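Side-chain contact in C-domain type II peptide synthetase (Streptomyces globisporus, PDB 4ZNM), which belongs to the condensation-domain family of nonribosomal peptide synthetases, here a type II enzyme built on the CoA-dependent acyltransferase fold: residues 345-350 with 355-360. Residues are numbered along the deposited sequence; the frame is centred on the assembly and turned at random. Where two conformers were deposited one is given.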
loop_
_atom_site.group_PDB
_atom_site.type_symbol
_atom_site.label_atom_id
_atom_site.label_comp_id
_atom_site.label_asym_id
_atom_site.label_seq_id
_atom_site.Cartn_x
_atom_site.Cartn_y
_atom_site.Cartn_z
ATOM N N LEU A 345 2.076 -4.606 -17.618
ATOM C CA LEU A 345 3.041 -5.693 -17.461
ATOM C C LEU A 345 3.706 -5.703 -16.091
ATOM O O LEU A 345 3.922 -4.639 -15.498
ATOM C CB LEU A 345 4.137 -5.573 -18.524
ATOM C CG LEU A 345 3.748 -5.750 -20.001
ATOM C CD1 LEU A 345 4.964 -5.473 -20.853
ATOM C CD2 LEU A 345 3.210 -7.158 -20.269
ATOM N N PRO A 346 4.093 -6.894 -15.614
ATOM C CA PRO A 346 4.920 -6.917 -14.404
ATOM C C PRO A 346 6.170 -6.081 -14.616
ATOM O O PRO A 346 6.913 -6.322 -15.585
ATOM C CB PRO A 346 5.274 -8.399 -14.221
ATOM C CG PRO A 346 4.477 -9.149 -15.251
ATOM C CD PRO A 346 4.082 -8.197 -16.302
ATOM N N PHE A 347 6.412 -5.129 -13.716
ATOM C CA PHE A 347 7.453 -4.147 -13.936
ATOM C C PHE A 347 8.840 -4.774 -14.146
ATOM O O PHE A 347 9.622 -4.264 -14.932
ATOM C CB PHE A 347 7.508 -3.151 -12.773
ATOM C CG PHE A 347 8.405 -1.969 -13.040
ATOM C CD1 PHE A 347 9.585 -1.812 -12.361
ATOM C CD2 PHE A 347 8.062 -1.021 -13.983
ATOM C CE1 PHE A 347 10.418 -0.714 -12.601
ATOM C CE2 PHE A 347 8.885 0.071 -14.221
ATOM C CZ PHE A 347 10.061 0.215 -13.532
ATOM N N SER A 348 9.148 -5.866 -13.446
ATOM C CA SER A 348 10.469 -6.484 -13.560
ATOM C C SER A 348 10.718 -7.006 -14.986
ATOM O O SER A 348 11.866 -7.090 -15.426
ATOM C CB SER A 348 10.628 -7.624 -12.541
ATOM O OG SER A 348 9.769 -8.692 -12.887
ATOM N N ARG A 349 9.643 -7.298 -15.713
ATOM C CA ARG A 349 9.725 -7.665 -17.130
ATOM C C ARG A 349 9.685 -6.469 -18.093
ATOM O O ARG A 349 10.164 -6.544 -19.223
ATOM C CB ARG A 349 8.575 -8.624 -17.490
ATOM C CG ARG A 349 8.735 -10.034 -16.913
ATOM C CD ARG A 349 9.980 -10.757 -17.449
ATOM N NE ARG A 349 10.232 -12.013 -16.737
ATOM C CZ ARG A 349 9.753 -13.202 -17.100
ATOM N NH1 ARG A 349 10.043 -14.281 -16.377
ATOM N NH2 ARG A 349 8.978 -13.318 -18.176
ATOM N N LEU A 350 9.079 -5.379 -17.654
ATOM C CA LEU A 350 8.985 -4.192 -18.485
ATOM C C LEU A 350 10.300 -3.406 -18.472
ATOM O O LEU A 350 10.745 -2.943 -19.496
ATOM C CB LEU A 350 7.843 -3.302 -18.009
ATOM C CG LEU A 350 7.790 -1.872 -18.559
ATOM C CD1 LEU A 350 7.782 -1.919 -20.073
ATOM C CD2 LEU A 350 6.586 -1.108 -18.058
ATOM N N PRO A 355 15.365 0.651 -20.206
ATOM C CA PRO A 355 16.308 0.504 -19.094
ATOM C C PRO A 355 16.806 1.795 -18.448
ATOM O O PRO A 355 17.467 1.674 -17.411
ATOM C CB PRO A 355 17.473 -0.274 -19.723
ATOM C CG PRO A 355 17.400 0.021 -21.160
ATOM C CD PRO A 355 15.927 0.155 -21.466
ATOM N N GLU A 356 16.482 2.970 -18.992
ATOM C CA GLU A 356 16.918 4.235 -18.382
ATOM C C GLU A 356 15.777 4.925 -17.612
ATOM O O GLU A 356 15.973 5.987 -17.030
ATOM C CB GLU A 356 17.482 5.198 -19.443
ATOM C CG GLU A 356 18.679 4.674 -20.262
ATOM C CD GLU A 356 19.909 4.338 -19.428
ATOM O OE1 GLU A 356 20.049 4.870 -18.310
ATOM O OE2 GLU A 356 20.745 3.536 -19.891
ATOM N N LEU A 357 14.595 4.318 -17.613
ATOM C CA LEU A 357 13.421 4.902 -16.977
ATOM C C LEU A 357 13.672 5.398 -15.541
ATOM O O LEU A 357 13.088 6.404 -15.112
ATOM C CB LEU A 357 12.273 3.885 -16.957
ATOM C CG LEU A 357 10.927 4.430 -16.458
ATOM C CD1 LEU A 357 10.368 5.455 -17.464
ATOM C CD2 LEU A 357 9.952 3.303 -16.232
HETATM N N MSE A 358 14.515 4.695 -14.784
HETATM C CA MSE A 358 14.657 5.028 -13.374
HETATM C C MSE A 358 15.943 5.769 -13.075
HETATM O O MSE A 358 16.353 5.836 -11.921
HETATM C CB MSE A 358 14.627 3.769 -12.509
HETATM C CG MSE A 358 13.311 2.990 -12.475
HETATM SE SE MSE A 358 13.596 1.423 -11.361
HETATM C CE MSE A 358 14.817 0.540 -12.615
ATOM N N ALA A 359 16.600 6.318 -14.081
ATOM C CA ALA A 359 17.921 6.927 -13.845
ATOM C C ALA A 359 17.956 8.052 -12.780
ATOM O O ALA A 359 19.021 8.597 -12.521
ATOM C CB ALA A 359 18.470 7.443 -15.133
ATOM N N SER A 360 16.803 8.378 -12.189
ATOM C CA SER A 360 16.734 9.319 -11.062
ATOM C C SER A 360 16.221 8.657 -9.769
ATOM O O SER A 360 15.675 9.312 -8.871
ATOM C CB SER A 360 15.859 10.514 -11.422
ATOM O OG SER A 360 16.670 11.545 -11.954
#
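F347 opens the one-turn helix 347-350 and faces L357 and M358, though no hydrogen bond links the two segments, which meet through side chains alone; R349 N and L350 N both donate to P346 O at the N-cap, while a type I beta turn from E356 to A359 carries the two partners. The far edge of the ring does the touching. CG of F347 lies anti to the backbone N (chi1 -170°), which points the outer edge of the ring toward L357 and M358. One methyl of L357 meets the ring near its plane, CD2 standing 4.0 Å from F347 CE2 and 4.1 Å from F347 CZ. On the other side of CZ, SE of the selenomethionine M358 comes to 4.0 Å from F347 CE1. This is a Met-aromatic contact of the edge-on kind: SE sits 5.3 Å from the centroid of the F347 ring and 85° off the ring normal, so the selenium meets the C-H rim rather than the pi face. The M358 chain is extended at chi2, and SE rather than CE makes the approach, the bend at chi3 leaving the methyl farther off. Within the condensation domain, these contacts fasten helix 347-350 to the loop that runs on to strand 366-373, a tie local in sequence, with only four residues between the segments. P315 of strand 312-319 touches both F347 and L357, and F313 meets the F347 ring with planes at about 60°. Backbone hydrogen bonding between L357 and I225 ties the loop to a more distant part of the chain, while N312 OD1 accepts from F347 N.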